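Local atomic coordinates of nisin immunity protein (Lactococcus lactis subsp. lactis, PDB entry 5XHB), a protein that contributes to the immunity of its producer against nisin supplied from outside, acting in nature as a lipoprotein of the cell membrane. Residues G152-Q155 with D156-A159. Numbering follows the deposited sequence.
Sequences GEYQ and DVLA
The ring of Y154 lies over the backbone of D156, running forward along its own strand until its hydroxyl reaches V157. CG stands anti to the backbone N (chi1 174°), which lays the ring along the chain toward its C-terminal end. One face lies over D156 N, 3.9 Å from the ring plane and over its centre, with the N-H running nearly parallel to the ring rather than into it. Farther along, Y154 CE1 comes within 3.3 Å of D156 O, and Y154 CZ lies 3.6 Å from D156 C, so the ring spans the D156 backbone from its N to its carbonyl, touching parts of two successive peptides. The phenol oxygen ends beside the isopropyl group of V157, with Y154 OH 3.5 Å from V157 CG1. Although Y154 OH also approaches V157 N at 3.4 Å, the angle is too poor for a hydrogen bond. That amide turns instead to the preceding side chain: V157 N donates to D156 OD1 over 2.8 Å in a weak bond bent to 140°.

Q155 and D156 both face I199 of the adjoining strand 191-202, and this pairing of two residues with one makes a classic beta bulge. The extra residue lies in strand 151-165, one of the two outermost strands of its antiparallel sheet within the chain, in the Spa1 C-terminal family region. The side chain of Q155 bends at chi2 (-66°), and its NE2 is hydrogen-bonded to S201 OG, so the amide end is tied to the neighbouring strand while Y154 packs along its own.

With van der Waals contact alone joining Y154 to D156 and V157, shape and torsion, not a directional bond, set the ring's place within this stretch.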
ATOM      1  N   GLY A 152      -0.265  10.099  -9.182  1.00 14.22           N
ATOM      2  CA  GLY A 152       0.719   9.126  -9.594  1.00 15.70           C
ATOM      3  C   GLY A 152       0.133   7.907 -10.280  1.00 17.05           C
ATOM      4  O   GLY A 152      -0.801   8.003 -11.061  1.00 16.16           O
ATOM      5  N   GLU A 153       0.680   6.750  -9.935  1.00 13.59           N
ATOM      6  CA  GLU A 153       0.430   5.489 -10.632  1.00 12.07           C
ATOM      7  C   GLU A 153      -1.042   5.036 -10.608  1.00 15.25           C
ATOM      8  O   GLU A 153      -1.672   4.994  -9.558  1.00 12.15           O
ATOM      9  CB  GLU A 153       1.337   4.411 -10.011  1.00 17.58           C
ATOM     10  CG  GLU A 153       1.069   2.972 -10.404  1.00 15.71           C
ATOM     11  CD  GLU A 153       1.404   2.660 -11.841  1.00 17.90           C
ATOM     12  OE1 GLU A 153       2.038   3.495 -12.510  1.00 17.85           O
ATOM     13  OE2 GLU A 153       1.021   1.559 -12.314  1.00 20.87           O
ATOM     14  N   TYR A 154      -1.572   4.701 -11.782  1.00 13.42           N
ATOM     15  CA  TYR A 154      -2.889   4.050 -11.889  1.00 13.50           C
ATOM     16  C   TYR A 154      -2.944   2.753 -11.091  1.00 14.67           C
ATOM     17  O   TYR A 154      -2.102   1.881 -11.272  1.00 14.98           O
ATOM     18  CB  TYR A 154      -3.193   3.755 -13.354  1.00 14.71           C
ATOM     19  CG  TYR A 154      -4.461   2.959 -13.574  1.00 16.71           C
ATOM     20  CD1 TYR A 154      -5.702   3.577 -13.546  1.00 17.79           C
ATOM     21  CD2 TYR A 154      -4.412   1.591 -13.802  1.00 18.83           C
ATOM     22  CE1 TYR A 154      -6.875   2.845 -13.762  1.00 16.89           C
ATOM     23  CE2 TYR A 154      -5.577   0.851 -14.008  1.00 20.79           C
ATOM     24  CZ  TYR A 154      -6.802   1.490 -13.991  1.00 17.56           C
ATOM     25  OH  TYR A 154      -7.959   0.762 -14.201  1.00 20.25           O
ATOM     26  N   GLN A 155      -3.938   2.610 -10.221  1.00 11.68           N
ATOM     27  CA  GLN A 155      -4.061   1.383  -9.438  1.00 13.70           C
ATOM     28  C   GLN A 155      -5.257   0.523  -9.842  1.00 19.03           C
ATOM     29  O   GLN A 155      -5.134  -0.698  -9.931  1.00 17.35           O
ATOM     30  CB  GLN A 155      -4.162   1.699  -7.946  1.00 13.69           C
ATOM     31  CG  GLN A 155      -2.913   2.384  -7.379  1.00 12.38           C
ATOM     32  CD  GLN A 155      -1.687   1.485  -7.409  1.00 16.32           C
ATOM     33  OE1 GLN A 155      -1.800   0.259  -7.410  1.00 18.95           O
ATOM     34  NE2 GLN A 155      -0.512   2.093  -7.410  1.00 15.76           N
ATOM     35  N   ASP A 156      -6.406   1.148 -10.078  1.00 10.85           N
ATOM     36  CA  ASP A 156      -7.616   0.391 -10.407  1.00 13.03           C
ATOM     37  C   ASP A 156      -8.674   1.353 -10.895  1.00 14.43           C
ATOM     38  O   ASP A 156      -8.491   2.571 -10.856  1.00 12.64           O
ATOM     39  CB  ASP A 156      -8.126  -0.388  -9.181  1.00 15.86           C
ATOM     40  CG  ASP A 156      -9.070  -1.541  -9.546  1.00 21.49           C
ATOM     41  OD1 ASP A 156      -9.278  -1.846 -10.746  1.00 24.82           O
ATOM     42  OD2 ASP A 156      -9.600  -2.158  -8.602  1.00 36.48           O
ATOM     43  N   VAL A 157      -9.784   0.813 -11.373  1.00 13.64           N
ATOM     44  CA  VAL A 157     -10.921   1.661 -11.655  1.00 13.24           C
ATOM     45  C   VAL A 157     -12.123   1.044 -10.938  1.00 17.24           C
ATOM     46  O   VAL A 157     -12.304  -0.180 -10.928  1.00 15.35           O
ATOM     47  CB  VAL A 157     -11.153   1.816 -13.167  1.00 13.12           C
ATOM     48  CG1 VAL A 157     -11.382   0.472 -13.825  1.00 17.09           C
ATOM     49  CG2 VAL A 157     -12.278   2.822 -13.461  1.00 12.76           C
ATOM     50  N   LEU A 158     -12.896   1.895 -10.279  1.00 10.73           N
ATOM     51  CA  LEU A 158     -14.092   1.455  -9.588  1.00 15.13           C
ATOM     52  C   LEU A 158     -15.250   1.366 -10.587  1.00 15.75           C
ATOM     53  O   LEU A 158     -15.878   0.309 -10.719  1.00 16.33           O
ATOM     54  CB  LEU A 158     -14.425   2.409  -8.434  1.00 14.78           C
ATOM     55  CG  LEU A 158     -13.438   2.332  -7.256  1.00 18.17           C
ATOM     56  CD1 LEU A 158     -13.641   3.473  -6.250  1.00 15.81           C
ATOM     57  CD2 LEU A 158     -13.592   0.995  -6.551  1.00 23.69           C
ATOM     58  N   ALA A 159     -15.501   2.465 -11.301  1.00 12.39           N
ATOM     59  CA  ALA A 159     -16.630   2.564 -12.223  1.00 13.51           C
ATOM     60  C   ALA A 159     -17.927   2.142 -11.520  1.00 14.29           C
ATOM     61  O   ALA A 159     -18.628   1.221 -11.948  1.00 12.93           O
ATOM     62  CB  ALA A 159     -16.382   1.725 -13.486  1.00 14.53           C
TER